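Local coordinates for glyoxalase family protein (Bacillus cereus, PDB 1ZSW) that binds a zinc ion and, as a member of the glyoxalase/dioxygenase superfamily whose reaction is unknown, probably acts as a metal-dependent enzyme, at residues Leu257-Ser271 with Ile274-Ser288. Residues are numbered along the deposited sequence; the frame is centred on the assembly and turned at random. Where two conformers were deposited one is given.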
ATOM      1  N   LEU A 257       9.370  -8.974  13.072  1.00 19.53           N
ATOM      2  CA  LEU A 257      10.106  -7.882  12.405  1.00 21.08           C
ATOM      3  C   LEU A 257      11.623  -8.084  12.563  1.00 20.68           C
ATOM      4  O   LEU A 257      12.384  -7.982  11.610  1.00 19.51           O
ATOM      5  CB  LEU A 257       9.661  -6.526  12.949  1.00 20.47           C
ATOM      6  CG  LEU A 257      10.355  -5.312  12.334  1.00 19.71           C
ATOM      7  CD1 LEU A 257       9.949  -5.237  10.866  1.00 19.80           C
ATOM      8  CD2 LEU A 257       9.885  -4.035  13.013  1.00 20.61           C
ATOM      9  N   ALA A 258      12.066  -8.429  13.777  1.00 22.09           N
ATOM     10  CA  ALA A 258      13.499  -8.689  13.980  1.00 23.28           C
ATOM     11  C   ALA A 258      14.027  -9.874  13.164  1.00 20.44           C
ATOM     12  O   ALA A 258      15.134  -9.832  12.647  1.00 20.60           O
ATOM     13  CB  ALA A 258      13.805  -8.902  15.466  1.00 25.24           C
ATOM     14  N   TYR A 259      13.204 -10.918  13.040  1.00 21.82           N
ATOM     15  CA  TYR A 259      13.540 -12.055  12.212  1.00 21.41           C
ATOM     16  C   TYR A 259      13.776 -11.630  10.767  1.00 20.50           C
ATOM     17  O   TYR A 259      14.791 -11.974  10.168  1.00 20.59           O
ATOM     18  CB  TYR A 259      12.451 -13.127  12.288  1.00 22.20           C
ATOM     19  CG  TYR A 259      12.578 -14.158  11.190  1.00 23.33           C
ATOM     20  CD1 TYR A 259      11.840 -14.032  10.009  1.00 24.02           C
ATOM     21  CD2 TYR A 259      13.447 -15.244  11.311  1.00 24.39           C
ATOM     22  CE1 TYR A 259      11.943 -14.937   8.964  1.00 24.11           C
ATOM     23  CE2 TYR A 259      13.568 -16.186  10.253  1.00 25.09           C
ATOM     24  CZ  TYR A 259      12.797 -16.038   9.091  1.00 24.80           C
ATOM     25  OH  TYR A 259      12.902 -16.938   8.036  1.00 25.44           O
ATOM     26  N   TRP A 260      12.863 -10.816  10.233  1.00 19.40           N
ATOM     27  CA  TRP A 260      12.992 -10.369   8.850  1.00 19.16           C
ATOM     28  C   TRP A 260      14.162  -9.429   8.644  1.00 18.12           C
ATOM     29  O   TRP A 260      14.790  -9.482   7.612  1.00 19.91           O
ATOM     30  CB  TRP A 260      11.678  -9.751   8.343  1.00 19.76           C
ATOM     31  CG  TRP A 260      10.592 -10.788   8.155  1.00 20.55           C
ATOM     32  CD1 TRP A 260       9.428 -10.881   8.840  1.00 20.12           C
ATOM     33  CD2 TRP A 260      10.627 -11.911   7.255  1.00 19.65           C
ATOM     34  NE1 TRP A 260       8.704 -11.988   8.412  1.00 22.05           N
ATOM     35  CE2 TRP A 260       9.423 -12.638   7.445  1.00 21.53           C
ATOM     36  CE3 TRP A 260      11.570 -12.393   6.351  1.00 20.17           C
ATOM     37  CZ2 TRP A 260       9.126 -13.809   6.721  1.00 22.89           C
ATOM     38  CZ3 TRP A 260      11.269 -13.557   5.606  1.00 21.73           C
ATOM     39  CH2 TRP A 260      10.056 -14.258   5.831  1.00 20.86           C
ATOM     40  N   GLU A 261      14.459  -8.599   9.642  1.00 19.65           N
ATOM     41  CA  GLU A 261      15.642  -7.762   9.549  1.00 19.99           C
ATOM     42  C   GLU A 261      16.879  -8.603   9.361  1.00 22.02           C
ATOM     43  O   GLU A 261      17.692  -8.327   8.502  1.00 20.61           O
ATOM     44  CB  GLU A 261      15.830  -6.859  10.746  1.00 22.24           C
ATOM     45  CG  GLU A 261      17.056  -5.998  10.504  1.00 24.51           C
ATOM     46  CD  GLU A 261      17.166  -4.845  11.449  1.00 30.46           C
ATOM     47  OE1 GLU A 261      16.823  -5.005  12.638  1.00 32.09           O
ATOM     48  OE2 GLU A 261      17.587  -3.775  10.967  1.00 34.13           O
ATOM     49  N   GLU A 262      16.992  -9.668  10.155  1.00 21.04           N
ATOM     50  CA  GLU A 262      18.091 -10.612   9.980  1.00 23.61           C
ATOM     51  C   GLU A 262      18.134 -11.268   8.593  1.00 21.17           C
ATOM     52  O   GLU A 262      19.187 -11.341   7.962  1.00 21.37           O
ATOM     53  CB  GLU A 262      18.008 -11.673  11.062  1.00 23.93           C
ATOM     54  CG  GLU A 262      19.112 -12.682  11.000  1.00 33.01           C
ATOM     55  CD  GLU A 262      20.451 -12.169  11.519  1.00 43.98           C
ATOM     56  OE1 GLU A 262      20.553 -10.966  11.903  1.00 42.81           O
ATOM     57  OE2 GLU A 262      21.405 -13.003  11.540  1.00 42.37           O
ATOM     58  N   GLN A 263      16.996 -11.741   8.093  1.00 21.41           N
ATOM     59  CA  GLN A 263      16.970 -12.317   6.749  1.00 21.93           C
ATOM     60  C   GLN A 263      17.411 -11.383   5.630  1.00 22.59           C
ATOM     61  O   GLN A 263      18.137 -11.776   4.706  1.00 24.18           O
ATOM     62  CB  GLN A 263      15.567 -12.884   6.442  1.00 22.98           C
ATOM     63  CG  GLN A 263      15.111 -13.923   7.458  1.00 24.81           C
ATOM     64  CD  GLN A 263      16.088 -15.096   7.558  1.00 32.10           C
ATOM     65  OE1 GLN A 263      16.601 -15.411   8.635  1.00 35.67           O
ATOM     66  NE2 GLN A 263      16.344 -15.740   6.438  1.00 32.67           N
ATOM     67  N   VAL A 264      16.966 -10.134   5.719  1.00 21.69           N
ATOM     68  CA  VAL A 264      17.303  -9.107   4.751  1.00 24.01           C
ATOM     69  C   VAL A 264      18.802  -8.827   4.750  1.00 24.15           C
ATOM     70  O   VAL A 264      19.422  -8.773   3.697  1.00 25.19           O
ATOM     71  CB  VAL A 264      16.477  -7.851   5.051  1.00 23.83           C
ATOM     72  CG1 VAL A 264      17.014  -6.630   4.349  1.00 30.13           C
ATOM     73  CG2 VAL A 264      15.001  -8.173   4.688  1.00 26.95           C
ATOM     74  N   LYS A 265      19.370  -8.720   5.937  1.00 24.12           N
ATOM     75  CA  LYS A 265      20.811  -8.474   6.089  1.00 26.42           C
ATOM     76  C   LYS A 265      21.638  -9.630   5.512  1.00 26.07           C
ATOM     77  O   LYS A 265      22.661  -9.422   4.849  1.00 25.77           O
ATOM     78  CB  LYS A 265      21.146  -8.301   7.570  1.00 25.00           C
ATOM     79  CG  LYS A 265      20.784  -6.955   8.156  1.00 31.30           C
ATOM     80  CD  LYS A 265      21.491  -6.755   9.500  1.00 33.04           C
ATOM     81  CE  LYS A 265      21.168  -5.392  10.052  1.00 37.64           C
ATOM     82  NZ  LYS A 265      21.619  -5.208  11.466  1.00 40.34           N
ATOM     83  N   GLN A 266      21.192 -10.862   5.749  1.00 26.40           N
ATOM     84  CA  GLN A 266      21.919 -12.040   5.249  1.00 27.35           C
ATOM     85  C   GLN A 266      21.965 -12.085   3.747  1.00 28.34           C
ATOM     86  O   GLN A 266      22.885 -12.650   3.176  1.00 31.02           O
ATOM     87  CB  GLN A 266      21.335 -13.361   5.782  1.00 27.62           C
ATOM     88  CG  GLN A 266      21.339 -13.498   7.312  1.00 30.04           C
ATOM     89  CD  GLN A 266      22.730 -13.516   7.964  1.00 33.55           C
ATOM     90  OE1 GLN A 266      23.771 -13.473   7.296  1.00 26.67           O
ATOM     91  NE2 GLN A 266      22.735 -13.577   9.305  1.00 41.60           N
ATOM     92  N   ARG A 267      20.977 -11.481   3.081  0.70 27.13           N
ATOM     93  CA  ARG A 267      20.961 -11.468   1.617  0.70 27.77           C
ATOM     94  C   ARG A 267      21.656 -10.208   1.042  0.70 27.27           C
ATOM     95  O   ARG A 267      21.693  -9.986  -0.174  0.70 29.01           O
ATOM     96  CB  ARG A 267      19.521 -11.613   1.090  0.70 28.29           C
ATOM     97  CG  ARG A 267      18.628 -12.678   1.798  0.70 32.72           C
ATOM     98  CD  ARG A 267      19.133 -14.092   1.689  0.70 31.43           C
ATOM     99  NE  ARG A 267      18.089 -15.107   1.862  0.70 25.33           N
ATOM    100  CZ  ARG A 267      17.484 -15.399   3.016  0.70 27.24           C
ATOM    101  NH1 ARG A 267      17.763 -14.723   4.128  0.70 28.09           N
ATOM    102  NH2 ARG A 267      16.582 -16.374   3.054  0.70 30.90           N
ATOM    103  N   GLY A 268      22.245  -9.410   1.924  1.00 27.64           N
ATOM    104  CA  GLY A 268      23.183  -8.348   1.508  1.00 28.53           C
ATOM    105  C   GLY A 268      22.468  -7.048   1.238  1.00 27.21           C
ATOM    106  O   GLY A 268      23.074  -6.044   0.804  1.00 29.01           O
ATOM    107  N   PHE A 269      21.171  -7.042   1.497  1.00 26.16           N
ATOM    108  CA  PHE A 269      20.456  -5.786   1.449  1.00 25.83           C
ATOM    109  C   PHE A 269      20.788  -4.964   2.699  1.00 27.57           C
ATOM    110  O   PHE A 269      21.116  -5.506   3.781  1.00 29.65           O
ATOM    111  CB  PHE A 269      18.943  -6.005   1.327  1.00 24.54           C
ATOM    112  CG  PHE A 269      18.540  -6.710   0.054  1.00 25.14           C
ATOM    113  CD1 PHE A 269      17.637  -7.760   0.081  1.00 30.25           C
ATOM    114  CD2 PHE A 269      19.071  -6.315  -1.172  1.00 24.52           C
ATOM    115  CE1 PHE A 269      17.264  -8.413  -1.105  1.00 27.51           C
ATOM    116  CE2 PHE A 269      18.709  -6.976  -2.347  1.00 25.10           C
ATOM    117  CZ  PHE A 269      17.783  -8.021  -2.295  1.00 27.44           C
ATOM    118  N   HIS A 270      20.623  -3.664   2.574  0.70 27.82           N
ATOM    119  CA  HIS A 270      20.974  -2.738   3.623  0.70 30.31           C
ATOM    120  C   HIS A 270      19.693  -2.231   4.273  0.70 30.51           C
ATOM    121  O   HIS A 270      18.909  -1.530   3.634  0.70 30.03           O
ATOM    122  CB  HIS A 270      21.802  -1.608   3.022  0.70 31.99           C
ATOM    123  CG  HIS A 270      23.232  -1.984   2.778  0.70 36.95           C
ATOM    124  ND1 HIS A 270      23.600  -3.066   2.009  0.70 44.89           N
ATOM    125  CD2 HIS A 270      24.385  -1.432   3.223  0.70 44.88           C
ATOM    126  CE1 HIS A 270      24.916  -3.161   1.981  0.70 45.30           C
ATOM    127  NE2 HIS A 270      25.416  -2.177   2.708  0.70 44.10           N
ATOM    128  N   SER A 271      19.488  -2.608   5.537  1.00 30.07           N
ATOM    129  CA  SER A 271      18.261  -2.304   6.251  1.00 28.84           C
ATOM    130  C   SER A 271      18.398  -0.905   6.844  1.00 28.39           C
ATOM    131  O   SER A 271      19.493  -0.525   7.245  1.00 28.14           O
ATOM    132  CB  SER A 271      18.092  -3.283   7.385  1.00 28.57           C
ATOM    133  OG  SER A 271      17.141  -2.817   8.316  1.00 28.67           O
ATOM    134  N   ILE A 274      15.247  -1.024  12.537  1.00 24.87           N
ATOM    135  CA  ILE A 274      13.870  -0.898  13.011  1.00 25.36           C
ATOM    136  C   ILE A 274      13.634   0.509  13.534  1.00 28.53           C
ATOM    137  O   ILE A 274      14.384   1.003  14.401  1.00 29.45           O
ATOM    138  CB  ILE A 274      13.529  -1.977  14.061  1.00 24.15           C
ATOM    139  CG1 ILE A 274      13.624  -3.347  13.363  1.00 25.03           C
ATOM    140  CG2 ILE A 274      12.157  -1.704  14.720  1.00 24.18           C
ATOM    141  CD1 ILE A 274      13.526  -4.593  14.295  1.00 29.92           C
ATOM    142  N   ILE A 275      12.603   1.158  13.001  1.00 27.04           N
ATOM    143  CA  ILE A 275      12.207   2.508  13.424  1.00 28.36           C
ATOM    144  C   ILE A 275      10.777   2.472  13.985  1.00 29.06           C
ATOM    145  O   ILE A 275       9.885   1.867  13.400  1.00 26.21           O
ATOM    146  CB  ILE A 275      12.233   3.462  12.223  1.00 30.32           C
ATOM    147  CG1 ILE A 275      13.640   3.551  11.600  1.00 34.32           C
ATOM    148  CG2 ILE A 275      11.698   4.861  12.622  1.00 33.47           C
ATOM    149  CD1 ILE A 275      13.647   4.018  10.145  1.00 36.68           C
ATOM    150  N   ASP A 276      10.560   3.096  15.136  1.00 28.73           N
ATOM    151  CA  ASP A 276       9.229   3.191  15.696  1.00 28.83           C
ATOM    152  C   ASP A 276       8.471   4.339  15.037  1.00 28.74           C
ATOM    153  O   ASP A 276       8.857   5.520  15.142  1.00 27.35           O
ATOM    154  CB  ASP A 276       9.294   3.355  17.216  1.00 31.12           C
ATOM    155  CG  ASP A 276       7.947   3.197  17.862  1.00 35.68           C
ATOM    156  OD1 ASP A 276       6.929   3.154  17.129  1.00 32.37           O
ATOM    157  OD2 ASP A 276       7.895   3.125  19.110  1.00 42.25           O
ATOM    158  N   ARG A 277       7.420   3.971  14.295  1.00 25.60           N
ATOM    159  CA  ARG A 277       6.607   4.929  13.567  1.00 28.07           C
ATOM    160  C   ARG A 277       5.340   5.259  14.355  1.00 28.81           C
ATOM    161  O   ARG A 277       4.418   5.889  13.817  1.00 30.79           O
ATOM    162  CB  ARG A 277       6.271   4.389  12.168  1.00 26.78           C
ATOM    163  CG  ARG A 277       7.473   4.290  11.206  1.00 31.45           C
ATOM    164  CD  ARG A 277       8.200   5.618  11.033  1.00 35.66           C
ATOM    165  NE  ARG A 277       8.978   5.703   9.787  1.00 34.51           N
ATOM    166  CZ  ARG A 277       9.869   6.665   9.534  1.00 33.35           C
ATOM    167  NH1 ARG A 277      10.143   7.586  10.469  1.00 35.31           N
ATOM    168  NH2 ARG A 277      10.527   6.685   8.374  1.00 36.46           N
ATOM    169  N   PHE A 278       5.345   4.873  15.632  0.60 29.37           N
ATOM    170  CA  PHE A 278       4.249   5.073  16.581  0.60 30.08           C
ATOM    171  C   PHE A 278       3.061   4.141  16.336  0.60 29.92           C
ATOM    172  O   PHE A 278       2.723   3.318  17.195  0.60 29.54           O
ATOM    173  CB  PHE A 278       3.831   6.556  16.684  0.60 31.92           C
ATOM    174  CG  PHE A 278       2.977   6.861  17.887  0.60 32.49           C
ATOM    175  CD1 PHE A 278       3.466   6.674  19.174  0.60 35.37           C
ATOM    176  CD2 PHE A 278       1.694   7.357  17.726  0.60 33.61           C
ATOM    177  CE1 PHE A 278       2.679   6.957  20.285  0.60 33.25           C
ATOM    178  CE2 PHE A 278       0.903   7.649  18.835  0.60 34.92           C
ATOM    179  CZ  PHE A 278       1.397   7.443  20.111  0.60 35.02           C
ATOM    180  N   TYR A 279       2.468   4.239  15.148  1.00 27.54           N
ATOM    181  CA  TYR A 279       1.324   3.414  14.799  1.00 27.66           C
ATOM    182  C   TYR A 279       1.750   1.980  14.454  1.00 26.15           C
ATOM    183  O   TYR A 279       0.904   1.089  14.373  1.00 25.58           O
ATOM    184  CB  TYR A 279       0.585   4.054  13.642  1.00 30.99           C
ATOM    185  CG  TYR A 279       0.346   5.537  13.888  1.00 34.85           C
ATOM    186  CD1 TYR A 279       0.937   6.498  13.069  1.00 41.09           C
ATOM    187  CD2 TYR A 279      -0.446   5.969  14.966  1.00 37.33           C
ATOM    188  CE1 TYR A 279       0.723   7.857  13.284  1.00 41.64           C
ATOM    189  CE2 TYR A 279      -0.659   7.320  15.195  1.00 41.50           C
ATOM    190  CZ  TYR A 279      -0.072   8.261  14.352  1.00 42.31           C
ATOM    191  OH  TYR A 279      -0.264   9.618  14.572  1.00 44.24           O
ATOM    192  N   PHE A 280       3.059   1.786  14.268  1.00 22.47           N
ATOM    193  CA  PHE A 280       3.672   0.476  14.038  1.00 21.53           C
ATOM    194  C   PHE A 280       5.185   0.643  14.105  1.00 22.15           C
ATOM    195  O   PHE A 280       5.694   1.787  14.043  1.00 23.91           O
ATOM    196  CB  PHE A 280       3.251  -0.091  12.648  1.00 22.77           C
ATOM    197  CG  PHE A 280       3.409   0.899  11.493  1.00 22.99           C
ATOM    198  CD1 PHE A 280       4.656   1.079  10.860  1.00 24.07           C
ATOM    199  CD2 PHE A 280       2.298   1.622  11.021  1.00 25.51           C
ATOM    200  CE1 PHE A 280       4.802   1.983   9.768  1.00 24.48           C
ATOM    201  CE2 PHE A 280       2.444   2.545   9.931  1.00 25.38           C
ATOM    202  CZ  PHE A 280       3.718   2.702   9.321  1.00 22.74           C
ATOM    203  N   LYS A 281       5.921  -0.471  14.195  1.00 20.65           N
ATOM    204  CA  LYS A 281       7.363  -0.427  13.987  1.00 20.68           C
ATOM    205  C   LYS A 281       7.676  -1.014  12.602  1.00 19.79           C
ATOM    206  O   LYS A 281       6.942  -1.890  12.104  1.00 19.19           O
ATOM    207  CB  LYS A 281       8.130  -1.185  15.071  1.00 23.23           C
ATOM    208  CG  LYS A 281       7.854  -0.709  16.516  1.00 24.79           C
ATOM    209  CD  LYS A 281       9.027  -1.255  17.365  1.00 26.83           C
ATOM    210  CE  LYS A 281       8.879  -0.987  18.876  1.00 29.22           C
ATOM    211  NZ  LYS A 281       7.643  -1.570  19.409  1.00 31.02           N
ATOM    212  N   SER A 282       8.721  -0.518  11.981  1.00 19.96           N
ATOM    213  CA  SER A 282       9.046  -0.990  10.639  1.00 18.46           C
ATOM    214  C   SER A 282      10.516  -0.883  10.308  1.00 19.03           C
ATOM    215  O   SER A 282      11.285  -0.194  11.030  1.00 21.04           O
ATOM    216  CB  SER A 282       8.214  -0.223   9.658  1.00 22.23           C
ATOM    217  OG  SER A 282       8.696   1.088   9.495  1.00 22.79           O
ATOM    218  N   LEU A 283      10.898  -1.506   9.197  1.00 17.67           N
ATOM    219  CA  LEU A 283      12.197  -1.293   8.634  1.00 17.55           C
ATOM    220  C   LEU A 283      12.039  -1.194   7.132  1.00 19.61           C
ATOM    221  O   LEU A 283      11.034  -1.682   6.582  1.00 18.96           O
ATOM    222  CB  LEU A 283      13.149  -2.423   9.015  1.00 22.04           C
ATOM    223  CG  LEU A 283      12.894  -3.773   8.357  1.00 21.39           C
ATOM    224  CD1 LEU A 283      13.569  -3.969   7.023  1.00 24.42           C
ATOM    225  CD2 LEU A 283      13.399  -4.848   9.347  1.00 25.63           C
ATOM    226  N   TYR A 284      12.957  -0.488   6.504  1.00 17.77           N
ATOM    227  CA  TYR A 284      12.930  -0.328   5.047  1.00 16.59           C
ATOM    228  C   TYR A 284      14.170  -0.947   4.413  1.00 18.33           C
ATOM    229  O   TYR A 284      15.268  -0.937   4.966  1.00 19.90           O
ATOM    230  CB  TYR A 284      12.927   1.168   4.682  1.00 18.08           C
ATOM    231  CG  TYR A 284      11.774   1.963   5.273  1.00 18.51           C
ATOM    232  CD1 TYR A 284      10.660   2.344   4.498  1.00 24.06           C
ATOM    233  CD2 TYR A 284      11.798   2.323   6.634  1.00 22.75           C
ATOM    234  CE1 TYR A 284       9.628   3.103   5.108  1.00 26.14           C
ATOM    235  CE2 TYR A 284      10.792   3.031   7.231  1.00 30.23           C
ATOM    236  CZ  TYR A 284       9.712   3.417   6.478  1.00 28.58           C
ATOM    237  OH  TYR A 284       8.757   4.129   7.188  1.00 30.09           O
ATOM    238  N   PHE A 285      14.020  -1.451   3.190  1.00 17.43           N
ATOM    239  CA  PHE A 285      15.185  -1.903   2.423  1.00 17.82           C
ATOM    240  C   PHE A 285      14.839  -1.788   0.962  1.00 18.93           C
ATOM    241  O   PHE A 285      13.637  -1.866   0.593  1.00 17.85           O
ATOM    242  CB  PHE A 285      15.604  -3.358   2.781  1.00 19.25           C
ATOM    243  CG  PHE A 285      14.641  -4.424   2.275  1.00 18.63           C
ATOM    244  CD1 PHE A 285      14.888  -5.094   1.075  1.00 21.86           C
ATOM    245  CD2 PHE A 285      13.484  -4.707   2.978  1.00 18.86           C
ATOM    246  CE1 PHE A 285      13.973  -6.068   0.618  1.00 21.75           C
ATOM    247  CE2 PHE A 285      12.588  -5.685   2.532  1.00 23.91           C
ATOM    248  CZ  PHE A 285      12.844  -6.341   1.345  1.00 21.51           C
ATOM    249  N   ARG A 286      15.857  -1.583   0.133  1.00 17.47           N
ATOM    250  CA  ARG A 286      15.668  -1.579  -1.328  1.00 19.07           C
ATOM    251  C   ARG A 286      16.202  -2.874  -1.889  1.00 23.77           C
ATOM    252  O   ARG A 286      17.277  -3.371  -1.456  1.00 24.08           O
ATOM    253  CB  ARG A 286      16.424  -0.419  -1.954  1.00 21.30           C
ATOM    254  CG  ARG A 286      15.723   0.836  -1.865  1.00 26.05           C
ATOM    255  CD  ARG A 286      16.265   1.891  -2.825  1.00 28.52           C
ATOM    256  NE  ARG A 286      15.729   3.165  -2.384  1.00 26.92           N
ATOM    257  CZ  ARG A 286      14.608   3.738  -2.814  1.00 33.10           C
ATOM    258  NH1 ARG A 286      13.861   3.184  -3.768  1.00 29.65           N
ATOM    259  NH2 ARG A 286      14.233   4.900  -2.279  1.00 33.54           N
ATOM    260  N   GLU A 287      15.465  -3.451  -2.836  1.00 21.32           N
ATOM    261  CA  GLU A 287      15.983  -4.671  -3.468  1.00 23.13           C
ATOM    262  C   GLU A 287      16.826  -4.356  -4.714  1.00 23.99           C
ATOM    263  O   GLU A 287      17.092  -3.198  -5.018  1.00 23.65           O
ATOM    264  CB  GLU A 287      14.900  -5.725  -3.688  1.00 25.32           C
ATOM    265  CG  GLU A 287      13.716  -5.314  -4.508  1.00 26.27           C
ATOM    266  CD  GLU A 287      14.090  -5.083  -5.965  1.00 26.79           C
ATOM    267  OE1 GLU A 287      14.318  -6.075  -6.722  1.00 25.96           O
ATOM    268  OE2 GLU A 287      14.168  -3.892  -6.337  1.00 24.86           O
ATOM    269  N   SER A 288      17.225  -5.412  -5.421  1.00 26.62           N
ATOM    270  CA  SER A 288      18.159  -5.302  -6.534  1.00 28.27           C
ATOM    271  C   SER A 288      17.767  -4.250  -7.586  1.00 27.91           C
ATOM    272  O   SER A 288      18.635  -3.567  -8.123  1.00 28.71           O
ATOM    273  CB  SER A 288      18.323  -6.677  -7.220  0.70 29.35           C
ATOM    274  OG  SER A 288      18.335  -7.744  -6.272  0.70 29.40           O
TER
HETATM  275  O   HOH W   1      17.108  -2.444  14.136  1.00 29.38           O
HETATM  276  O   HOH W   2      19.921  -2.856  -0.334  0.50 27.35           O
HETATM  277  O   HOH W   3      18.560  -0.872   0.979  1.00 34.21           O
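V264 sets CG2 over one face of the F285 ring, 4.2 Å from the centroid, a CH-pi contact, while its CG1 touches F285 CG. The F269 ring lies near parallel to that of F285 (27°) but slid aside, so the two barely overlap; E287 CA lies off-centre against the F269 ring, a second CH-pi contact. The broad apolar F285 ring can thus take a methyl on its face and still touch F269. Nearer the helix start, L257, its CG anti to the backbone N (chi1 180°), splits its methyls: CD2 meets I274 CG2 tip to tip at 3.7 Å, and CD1 packs on L283 CD2 as the leucines slide past each other. E261 presses CB on L283 CD2 (3.5 Å); its extended chain carries the carboxylate past this apolar layer, where OE2 accepts from S271 OG (2.9 Å) on its anti side and OE1 reaches I274 N through a water. G268, at positive phi, closes the helix in a Schellman motif. Helix 257-266 runs nearly parallel (7°) to strand 280-286. With strands 244-251, 275-276 and 292-300 they form a beta-alpha-beta-beta-beta module of the vicinal oxygen chelate fold, helix outside, zinc inside; helix 191-201 flanks F269.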